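Local coordinates for protein DNA ligase (Alteromonas mediterranea, PDB 6GDR) that probably seals nicks in DNA, as a minimal Lig E-type ligase working through an adenylated intermediate, and is seen here with AMP and bound DNA, at residues Q12-Y17 / L207-Q212; V88-T93 / S122-K127; A216-L221 / L237-P242. All blocks are in the same frame, centred on the assembly; numbering follows the deposited sequence.

Interaction 1: Q12-Y17 / L207-Q212; sequences QLAKQY and LIKVKQ. Unlike the reference sequence in segment 207-212: Ile-208 (reference Leu). With AMP (adenosine monophosphate), chain G; nucleotides of chain A.
Lys-209 and Ala-14 meet where 12-17 runs alongside strand 207-210, CB to CB at 3.7 Å, and the lysine chain then runs on past the alanine. A single bend at chi3 (-51°) puts CE 3.6 Å from Ala-14 O, and NZ beyond it donates a 2.6 Å hydrogen bond to O2P of AMP. Arg-50, Glu-73, Leu-35 and Lys-34 also hydrogen-bond the nucleotide, and the lysine's place in a short Lys-Val-Lys run is consistent with motif V of the nucleotidyltransferases. An alanine in place of Lys-209 would probably leave the AMP phosphate without this hydrogen-bond donor and open a gap beside Ala-14 O.

Behind this first shell, the backbone fixes where the lysine starts. Lys-15, paired in parallel with Ile-208, is held through both its backbone N and its O: N donates to Leu-207 O (3.0 Å), and O accepts from Lys-209 N, tilted 20° from the carbonyl plane. The same oxygen takes a CA-H contact from Ile-208. Flanking side chains close the two ends: Leu-207 CD2 packs on Gln-12 CG at 4.0 Å, and Ile-208 CG2 meets the Tyr-17 ring at its edge, 4.0 Å from CD1.

Strand 15-16 is one of the two edge strands of its sheet within this chain; strand 207-210 pairs on with antiparallel strand 189-194, whose Met-191 touches Ala-14 and Leu-207, while helix 172-184 covers Tyr-17 and Val-210.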
# COMPACT_ATOMS: atom_id res chain seq x y z
N GLN D 12 -6.31 -6.16 -10.34
CA GLN D 12 -5.02 -6.85 -10.35
C GLN D 12 -4.29 -6.52 -9.06
O GLN D 12 -3.89 -5.37 -8.84
CB GLN D 12 -4.20 -6.44 -11.57
CG GLN D 12 -2.87 -7.18 -11.69
CD GLN D 12 -2.10 -6.80 -12.94
OE1 GLN D 12 -2.24 -5.69 -13.46
NE2 GLN D 12 -1.29 -7.72 -13.44
N LEU D 13 -4.13 -7.52 -8.20
CA LEU D 13 -3.43 -7.33 -6.94
C LEU D 13 -1.94 -7.62 -7.12
O LEU D 13 -1.51 -8.25 -8.08
CB LEU D 13 -4.02 -8.23 -5.86
CG LEU D 13 -5.54 -8.15 -5.69
CD1 LEU D 13 -6.00 -9.00 -4.51
CD2 LEU D 13 -6.01 -6.71 -5.51
N ALA D 14 -1.15 -7.14 -6.16
CA ALA D 14 0.30 -7.22 -6.23
C ALA D 14 0.80 -8.40 -5.40
O ALA D 14 0.37 -8.59 -4.26
CB ALA D 14 0.94 -5.92 -5.74
N LYS D 15 1.71 -9.18 -5.98
CA LYS D 15 2.33 -10.30 -5.29
C LYS D 15 3.58 -9.83 -4.57
O LYS D 15 4.30 -8.95 -5.06
CB LYS D 15 2.68 -11.41 -6.28
CG LYS D 15 3.31 -12.66 -5.65
CD LYS D 15 4.36 -13.29 -6.54
CE LYS D 15 3.75 -14.23 -7.57
NZ LYS D 15 3.47 -15.57 -6.97
N GLN D 16 3.84 -10.42 -3.41
CA GLN D 16 5.06 -10.12 -2.67
C GLN D 16 6.28 -10.58 -3.45
O GLN D 16 6.22 -11.47 -4.30
CB GLN D 16 5.02 -10.77 -1.29
CG GLN D 16 3.87 -10.29 -0.42
CD GLN D 16 3.75 -11.05 0.88
OE1 GLN D 16 4.32 -12.13 1.04
NE2 GLN D 16 3.01 -10.49 1.83
N TYR D 17 7.43 -9.97 -3.14
CA TYR D 17 8.63 -10.18 -3.93
C TYR D 17 9.14 -11.61 -3.80
O TYR D 17 9.37 -12.29 -4.81
CB TYR D 17 9.71 -9.18 -3.51
CG TYR D 17 11.01 -9.32 -4.27
CD1 TYR D 17 11.06 -9.09 -5.64
CD2 TYR D 17 12.18 -9.68 -3.63
CE1 TYR D 17 12.24 -9.21 -6.35
CE2 TYR D 17 13.37 -9.81 -4.32
CZ TYR D 17 13.39 -9.57 -5.68
OH TYR D 17 14.57 -9.70 -6.38
N LEU D 207 2.79 -8.16 -11.61
CA LEU D 207 2.74 -6.97 -10.77
C LEU D 207 3.22 -7.37 -9.38
O LEU D 207 2.48 -8.01 -8.62
CB LEU D 207 1.33 -6.39 -10.71
CG LEU D 207 1.12 -5.18 -9.79
CD1 LEU D 207 2.00 -4.02 -10.20
CD2 LEU D 207 -0.35 -4.77 -9.80
N ILE D 208 4.44 -6.98 -9.03
CA ILE D 208 5.09 -7.44 -7.81
C ILE D 208 5.26 -6.27 -6.84
O ILE D 208 5.39 -5.11 -7.25
CB ILE D 208 6.45 -8.11 -8.12
CG1 ILE D 208 6.21 -9.45 -8.84
CG2 ILE D 208 7.27 -8.35 -6.86
CD1 ILE D 208 7.25 -9.78 -9.88
N LYS D 209 5.25 -6.60 -5.56
CA LYS D 209 5.26 -5.64 -4.46
C LYS D 209 6.51 -5.86 -3.63
O LYS D 209 6.82 -7.00 -3.27
CB LYS D 209 4.00 -5.82 -3.62
CG LYS D 209 3.92 -5.03 -2.33
CD LYS D 209 2.99 -5.74 -1.34
CE LYS D 209 1.63 -6.09 -1.96
NZ LYS D 209 0.78 -6.89 -1.03
N VAL D 210 7.23 -4.78 -3.34
CA VAL D 210 8.52 -4.86 -2.65
C VAL D 210 8.50 -3.89 -1.48
O VAL D 210 8.35 -2.68 -1.67
CB VAL D 210 9.69 -4.54 -3.59
CG1 VAL D 210 11.00 -4.99 -2.97
CG2 VAL D 210 9.49 -5.20 -4.95
N LYS D 211 8.66 -4.43 -0.27
CA LYS D 211 8.67 -3.63 0.95
C LYS D 211 9.71 -4.19 1.91
O LYS D 211 9.95 -5.39 1.94
CB LYS D 211 7.29 -3.61 1.63
CG LYS D 211 6.22 -2.82 0.88
CD LYS D 211 4.82 -3.26 1.28
CE LYS D 211 4.51 -2.99 2.75
NZ LYS D 211 4.50 -1.54 3.07
N GLN D 212 10.32 -3.30 2.68
CA GLN D 212 11.27 -3.71 3.71
C GLN D 212 10.56 -3.88 5.05
O GLN D 212 9.47 -3.35 5.29
CB GLN D 212 12.40 -2.69 3.86
CG GLN D 212 13.43 -2.74 2.75
CD GLN D 212 14.67 -1.89 3.03
OE1 GLN D 212 15.63 -1.93 2.26
NE2 GLN D 212 14.66 -1.13 4.12
P AMP G . -1.06 -3.50 -0.83
O1P AMP G . -0.45 -2.13 -0.59
O2P AMP G . -0.35 -4.71 -0.29
O5' AMP G . -1.24 -3.68 -2.42
C5' AMP G . -0.65 -2.75 -3.31
C4' AMP G . -1.46 -1.46 -3.33
O4' AMP G . -0.59 -0.32 -3.37
C3' AMP G . -2.41 -1.34 -4.51
O3' AMP G . -3.77 -1.43 -4.06
C2' AMP G . -2.13 0.02 -5.13
O2' AMP G . -3.32 0.80 -5.25
C1' AMP G . -1.15 0.71 -4.18
N9 AMP G . -0.05 1.48 -4.82
C8 AMP G . 0.50 2.56 -4.24
N7 AMP G . 1.49 3.09 -5.01
C5 AMP G . 1.57 2.33 -6.12
C6 AMP G . 2.41 2.34 -7.34
N6 AMP G . 3.36 3.29 -7.51
N1 AMP G . 2.19 1.38 -8.26
C2 AMP G . 1.25 0.44 -8.09
N3 AMP G . 0.46 0.38 -7.00
C4 AMP G . 0.56 1.28 -6.00
P DG A 5 1.05 -17.03 -8.83
OP1 DG A 5 1.55 -16.58 -10.15
OP2 DG A 5 1.59 -16.45 -7.58
O5' DG A 5 -0.53 -16.85 -8.79
C5' DG A 5 -1.36 -17.64 -9.64
C4' DG A 5 -2.69 -17.92 -8.98
O4' DG A 5 -2.50 -18.87 -7.90
C3' DG A 5 -3.37 -16.70 -8.36
O3' DG A 5 -4.62 -16.47 -8.98
C2' DG A 5 -3.49 -17.03 -6.87
C1' DG A 5 -3.38 -18.55 -6.85
N9 DG A 5 -2.85 -19.10 -5.61
C8 DG A 5 -1.74 -18.69 -4.91
N7 DG A 5 -1.50 -19.39 -3.84
C5 DG A 5 -2.52 -20.33 -3.82
C6 DG A 5 -2.79 -21.37 -2.90
O6 DG A 5 -2.16 -21.67 -1.87
N1 DG A 5 -3.93 -22.10 -3.26
C2 DG A 5 -4.70 -21.85 -4.37
N2 DG A 5 -5.75 -22.66 -4.56
N3 DG A 5 -4.45 -20.89 -5.24
C4 DG A 5 -3.36 -20.17 -4.91

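Interaction 2: V88-T93 / S122-K127; sequences VLSKLT and SKRWAK. With nucleotides of chain A; nucleotides of chain B.
Trp-125 brings the six-membered part of its indole up to the backbone of Val-88, with CZ2 3.8 Å from Val-88 CA and CH2 4.3 Å from Val-88 CG2. Its CG stands anti to the carbonyl carbon (chi1 -65°), a rotation that starts the indole off toward the end of helix 81-89. This is the well-buried half of the contact. Leu-92 CD1 and Ser-122 CB also touch nearer the surface, at a modelled 3.2 Å that is shorter than usual for two carbons and therefore doubtful.

The remainder is loose. Arg-124 turns the edge of its guanidinium to Ser-90, but NH1 stops 3.9 Å from OG, and that hydroxyl is already hydrogen-bonded to the carbonyl of Ser-86, one helical turn back. Near the plane of the same guanidinium lies OP1 of DC16 of chain A, so the positive charge probably favours the DNA backbone through space. A firm hold on the DNA is the 2.8 Å hydrogen bond from Lys-91 N to OP1 of DG17 of chain A; Leu-89 CD1 merely touches the sugar of DC9 of chain B, 3.6 Å from O4'.

The contact thus joins the C-terminal end of helix 81-89, where the chain lines the DNA, to the loop leading into strand 129-134. Ile-55, Ala-57 and Pro-58 also pack on Trp-125, and Phe-61 of helix 59-62 meets its ring edge-to-face.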
# COMPACT_ATOMS: atom_id res chain seq x y z
N VAL D 88 -9.34 12.18 2.36
CA VAL D 88 -10.02 11.48 1.27
C VAL D 88 -11.31 10.84 1.74
O VAL D 88 -12.34 10.89 1.05
CB VAL D 88 -9.07 10.45 0.64
CG1 VAL D 88 -9.81 9.56 -0.35
CG2 VAL D 88 -7.90 11.15 -0.05
N LEU D 89 -11.30 10.21 2.92
CA LEU D 89 -12.44 9.42 3.34
C LEU D 89 -13.54 10.25 4.00
O LEU D 89 -14.67 9.76 4.14
CB LEU D 89 -12.00 8.32 4.31
CG LEU D 89 -10.92 7.37 3.80
CD1 LEU D 89 -10.53 6.38 4.89
CD2 LEU D 89 -11.37 6.64 2.55
N SER D 90 -13.25 11.49 4.39
CA SER D 90 -14.24 12.31 5.08
C SER D 90 -15.20 12.94 4.08
O SER D 90 -14.80 13.33 2.98
CB SER D 90 -13.54 13.40 5.90
OG SER D 90 -12.68 12.83 6.87
N LYS D 91 -16.46 13.04 4.47
CA LYS D 91 -17.46 13.66 3.62
C LYS D 91 -17.17 15.15 3.45
O LYS D 91 -16.60 15.80 4.33
CB LYS D 91 -18.87 13.47 4.20
CG LYS D 91 -19.35 12.02 4.23
CD LYS D 91 -19.29 11.38 2.85
CE LYS D 91 -20.05 10.06 2.81
NZ LYS D 91 -21.52 10.24 2.94
N LEU D 92 -17.57 15.69 2.30
CA LEU D 92 -17.28 17.07 1.93
C LEU D 92 -18.50 17.93 2.25
O LEU D 92 -19.33 18.21 1.39
CB LEU D 92 -16.88 17.15 0.46
CG LEU D 92 -16.58 18.55 -0.10
CD1 LEU D 92 -15.50 19.23 0.71
CD2 LEU D 92 -16.19 18.45 -1.56
N THR D 93 -18.58 18.35 3.50
CA THR D 93 -19.65 19.24 3.95
C THR D 93 -19.46 19.61 5.42
O THR D 93 -18.34 19.64 5.92
CB THR D 93 -21.04 18.60 3.77
OG1 THR D 93 -22.05 19.45 4.33
CG2 THR D 93 -21.11 17.23 4.44
N SER D 122 -13.04 22.84 3.99
CA SER D 122 -12.78 21.52 3.42
C SER D 122 -11.95 21.63 2.14
O SER D 122 -12.05 20.78 1.26
CB SER D 122 -14.08 20.76 3.15
OG SER D 122 -14.88 20.66 4.32
N LYS D 123 -11.15 22.69 2.05
CA LYS D 123 -10.23 22.88 0.93
C LYS D 123 -8.92 22.14 1.18
O LYS D 123 -7.87 22.53 0.66
CB LYS D 123 -9.97 24.38 0.72
N ARG D 124 -8.98 21.07 1.97
CA ARG D 124 -7.78 20.31 2.31
C ARG D 124 -7.22 19.53 1.13
O ARG D 124 -6.08 19.07 1.20
CB ARG D 124 -8.10 19.36 3.47
CG ARG D 124 -8.87 20.02 4.61
CD ARG D 124 -8.78 19.23 5.91
NE ARG D 124 -9.67 18.07 5.92
CZ ARG D 124 -9.71 17.17 6.90
NH1 ARG D 124 -10.56 16.15 6.84
NH2 ARG D 124 -8.91 17.29 7.95
N TRP D 125 -7.99 19.38 0.06
CA TRP D 125 -7.53 18.68 -1.14
C TRP D 125 -6.54 19.49 -1.96
O TRP D 125 -6.13 19.03 -3.02
CB TRP D 125 -8.73 18.32 -2.02
CG TRP D 125 -9.68 17.35 -1.39
CD1 TRP D 125 -10.47 17.56 -0.30
CD2 TRP D 125 -9.93 16.01 -1.81
NE1 TRP D 125 -11.21 16.44 -0.02
CE2 TRP D 125 -10.90 15.47 -0.93
CE3 TRP D 125 -9.44 15.21 -2.85
CZ2 TRP D 125 -11.38 14.17 -1.06
CZ3 TRP D 125 -9.92 13.91 -2.97
CH2 TRP D 125 -10.88 13.41 -2.08
N ALA D 126 -6.15 20.68 -1.49
CA ALA D 126 -5.29 21.55 -2.30
C ALA D 126 -4.00 20.85 -2.69
O ALA D 126 -3.58 20.89 -3.85
CB ALA D 126 -5.00 22.84 -1.54
N LYS D 127 -3.35 20.18 -1.74
CA LYS D 127 -2.07 19.53 -1.96
C LYS D 127 -2.20 18.03 -2.18
O LYS D 127 -1.22 17.29 -2.00
CB LYS D 127 -1.12 19.83 -0.80
CG LYS D 127 -0.60 21.27 -0.80
CD LYS D 127 0.52 21.45 -1.82
CE LYS D 127 0.69 22.91 -2.23
NZ LYS D 127 -0.14 23.26 -3.42
P DG A 17 -16.87 12.12 8.54
OP1 DG A 17 -16.95 12.85 7.26
OP2 DG A 17 -16.65 12.86 9.80
O5' DG A 17 -18.18 11.23 8.71
C5' DG A 17 -18.06 9.91 9.22
C4' DG A 17 -19.41 9.31 9.56
O4' DG A 17 -19.24 8.35 10.63
C3' DG A 17 -20.45 10.30 10.08
O3' DG A 17 -21.77 9.82 9.81
C2' DG A 17 -20.13 10.34 11.57
C1' DG A 17 -19.68 8.90 11.86
N9 DG A 17 -18.59 8.80 12.83
C8 DG A 17 -17.64 9.76 13.14
N7 DG A 17 -16.80 9.37 14.06
C5 DG A 17 -17.21 8.09 14.38
C6 DG A 17 -16.67 7.17 15.32
O6 DG A 17 -15.70 7.32 16.07
N1 DG A 17 -17.39 5.97 15.33
C2 DG A 17 -18.48 5.70 14.54
N2 DG A 17 -19.04 4.49 14.69
N3 DG A 17 -18.99 6.55 13.66
C4 DG A 17 -18.31 7.72 13.64
P DC A 16 -10.67 11.94 10.74
OP1 DC A 16 -10.52 13.14 9.89
OP2 DC A 16 -10.64 12.08 12.21
O5' DC A 16 -12.02 11.19 10.33
C5' DC A 16 -12.09 10.51 9.08
C4' DC A 16 -13.51 10.07 8.79
O4' DC A 16 -13.77 8.80 9.44
C3' DC A 16 -14.59 11.02 9.29
O3' DC A 16 -15.70 11.03 8.40
C2' DC A 16 -14.92 10.44 10.66
C1' DC A 16 -14.80 8.94 10.40
N1 DC A 16 -14.43 8.12 11.61
C2 DC A 16 -15.08 6.90 11.84
O2 DC A 16 -15.96 6.52 11.05
N3 DC A 16 -14.73 6.16 12.92
C4 DC A 16 -13.78 6.60 13.75
N4 DC A 16 -13.48 5.84 14.81
C5 DC A 16 -13.11 7.84 13.53
C6 DC A 16 -13.46 8.55 12.46
P DC B 9 -12.32 0.38 1.74
OP1 DC B 9 -12.50 0.60 0.26
OP2 DC B 9 -11.89 -1.03 2.04
O5' DC B 9 -11.30 1.41 2.34
C5' DC B 9 -10.43 2.10 1.47
C4' DC B 9 -9.49 2.97 2.30
O4' DC B 9 -9.90 3.08 3.52
C3' DC B 9 -8.10 2.26 2.42
O3' DC B 9 -7.34 2.61 1.39
C2' DC B 9 -7.54 2.79 3.75
C1' DC B 9 -8.61 2.93 4.51
N1 DC B 9 -8.78 1.81 5.33
C2 DC B 9 -8.10 1.75 6.61
O2 DC B 9 -7.39 2.67 6.97
N3 DC B 9 -8.28 0.58 7.47
C4 DC B 9 -9.10 -0.50 7.07
N4 DC B 9 -9.25 -1.62 7.92
C5 DC B 9 -9.79 -0.44 5.77
C6 DC B 9 -9.61 0.72 4.91

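Interaction 3: A216-L221 / L237-P242; sequences AEAKVL and LLVETP
Lys-219 N donates a 2.8 Å hydrogen bond to Glu-240 O, arriving 24° out of the carbonyl plane. On the return side, Lys-219 O accepts a weak, bent bond from Glu-240 N. Val-239 CA also approaches Lys-219 O, in a CA-H contact of 3.2 Å. Further along, Leu-221 N donates to Leu-238 O, a bond too short in the model for its length to be trusted.

Apolar side chains pack next to these bonds. Ala-218 CB sits 3.7 Å from Val-239 CB. Val-220 has CG1 between its backbone N and carbonyl carbon (chi1 52°), which leaves CG2 anti to N and 4.0 Å from Leu-237 CB. Phe-247 and Phe-253 extend this layer through Val-239 and Leu-237. Elsewhere Leu-221 CD1 lies against the aliphatic root of Glu-240, 3.7 Å from CB, while the opposite charges of Lys-219 and Glu-240 stay out of contact. At the far end Pro-242 CD abuts Glu-217 O at 3.3 Å.

The N-to-C directions of strands 216-221 and 237-240 make 128°, well short of straight antiparallel. They belong to the hairpin of strands 214-225 and 234-240, flanked by strands 267-272 and 246-249: the strongly twisted antiparallel sheet of an OB-fold domain.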
# COMPACT_ATOMS: atom_id res chain seq x y z
N ALA D 216 12.08 -6.72 16.00
CA ALA D 216 12.16 -6.03 17.28
C ALA D 216 11.55 -6.93 18.34
O ALA D 216 10.79 -7.86 18.03
CB ALA D 216 11.45 -4.68 17.25
N GLU D 217 11.89 -6.65 19.60
CA GLU D 217 11.40 -7.42 20.73
C GLU D 217 10.46 -6.58 21.58
O GLU D 217 10.54 -5.35 21.60
CB GLU D 217 12.56 -7.92 21.59
CG GLU D 217 13.41 -9.00 20.93
CD GLU D 217 14.42 -9.61 21.88
OE1 GLU D 217 14.82 -8.93 22.85
OE2 GLU D 217 14.81 -10.78 21.67
N ALA D 218 9.55 -7.26 22.28
CA ALA D 218 8.62 -6.61 23.17
C ALA D 218 8.18 -7.60 24.24
O ALA D 218 8.14 -8.81 24.00
CB ALA D 218 7.40 -6.07 22.42
N LYS D 219 7.85 -7.07 25.42
CA LYS D 219 7.41 -7.89 26.54
C LYS D 219 5.89 -7.93 26.58
O LYS D 219 5.23 -6.88 26.56
CB LYS D 219 7.95 -7.33 27.86
CG LYS D 219 7.50 -8.09 29.10
CD LYS D 219 8.16 -7.57 30.37
CE LYS D 219 7.84 -6.10 30.61
NZ LYS D 219 8.35 -5.62 31.93
N VAL D 220 5.34 -9.14 26.62
CA VAL D 220 3.89 -9.31 26.66
C VAL D 220 3.37 -8.87 28.03
O VAL D 220 3.89 -9.30 29.07
CB VAL D 220 3.50 -10.76 26.35
CG1 VAL D 220 4.26 -11.75 27.23
CG2 VAL D 220 1.99 -10.96 26.51
N LEU D 221 2.34 -8.03 28.03
CA LEU D 221 1.77 -7.49 29.26
C LEU D 221 0.42 -8.08 29.62
O LEU D 221 0.04 -8.03 30.79
CB LEU D 221 1.62 -5.96 29.15
CG LEU D 221 2.88 -5.16 28.80
CD1 LEU D 221 2.55 -3.68 28.77
CD2 LEU D 221 4.01 -5.44 29.77
N LEU D 237 -2.04 -10.00 21.95
CA LEU D 237 -1.19 -9.81 23.11
C LEU D 237 -0.83 -8.34 23.23
O LEU D 237 -0.41 -7.72 22.25
CB LEU D 237 0.09 -10.65 23.01
CG LEU D 237 -0.07 -12.15 22.77
CD1 LEU D 237 1.29 -12.79 22.54
CD2 LEU D 237 -0.78 -12.81 23.94
N LEU D 238 -1.01 -7.78 24.42
CA LEU D 238 -0.59 -6.40 24.69
C LEU D 238 0.89 -6.42 25.02
O LEU D 238 1.29 -6.68 26.15
CB LEU D 238 -1.41 -5.79 25.82
CG LEU D 238 -1.02 -4.36 26.20
CD1 LEU D 238 -1.18 -3.41 25.02
CD2 LEU D 238 -1.84 -3.88 27.39
N VAL D 239 1.72 -6.13 24.02
CA VAL D 239 3.16 -6.15 24.18
C VAL D 239 3.65 -4.72 24.38
O VAL D 239 2.92 -3.75 24.18
CB VAL D 239 3.86 -6.82 22.98
CG1 VAL D 239 3.36 -8.25 22.81
CG2 VAL D 239 3.64 -6.02 21.70
N GLU D 240 4.91 -4.59 24.79
CA GLU D 240 5.51 -3.28 25.02
C GLU D 240 6.98 -3.35 24.64
O GLU D 240 7.69 -4.28 25.04
CB GLU D 240 5.35 -2.85 26.48
CG GLU D 240 6.13 -1.60 26.85
CD GLU D 240 5.78 -1.08 28.23
OE1 GLU D 240 4.69 -0.48 28.38
OE2 GLU D 240 6.58 -1.28 29.16
N THR D 241 7.44 -2.36 23.88
CA THR D 241 8.82 -2.32 23.45
C THR D 241 9.71 -1.74 24.54
O THR D 241 9.23 -1.02 25.43
CB THR D 241 8.96 -1.49 22.18
OG1 THR D 241 8.66 -0.12 22.46
CG2 THR D 241 8.02 -2.00 21.10
N PRO D 242 11.01 -2.04 24.51
CA PRO D 242 11.91 -1.46 25.52
C PRO D 242 11.83 0.05 25.61
O PRO D 242 12.06 0.62 26.68
CB PRO D 242 13.30 -1.93 25.06
CG PRO D 242 13.03 -3.18 24.29
CD PRO D 242 11.71 -2.98 23.62

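How the interactions relate
The three contacts are spread over both parts of the ligase. Interaction 1 reaches the AMP directly through Lys-209. Interaction 2, formed within the long chain excursion between the strands of interaction 1, has its centre 30 Å away and nearest atoms about 16 Å apart; the side chain of Val-88 is about 12 Å from the nucleotide, and the contact touches the DNA rather than the AMP. Interaction 3 lies in the OB-like domain, its centre 29 Å from that of interaction 1, yet only three residues separate 207-212 from 216-221, so this short link is probably where the chain passes from one domain to the other. Interactions 2 and 3, with centres 37 Å apart, lie at far-removed parts of the DNA-bound protein.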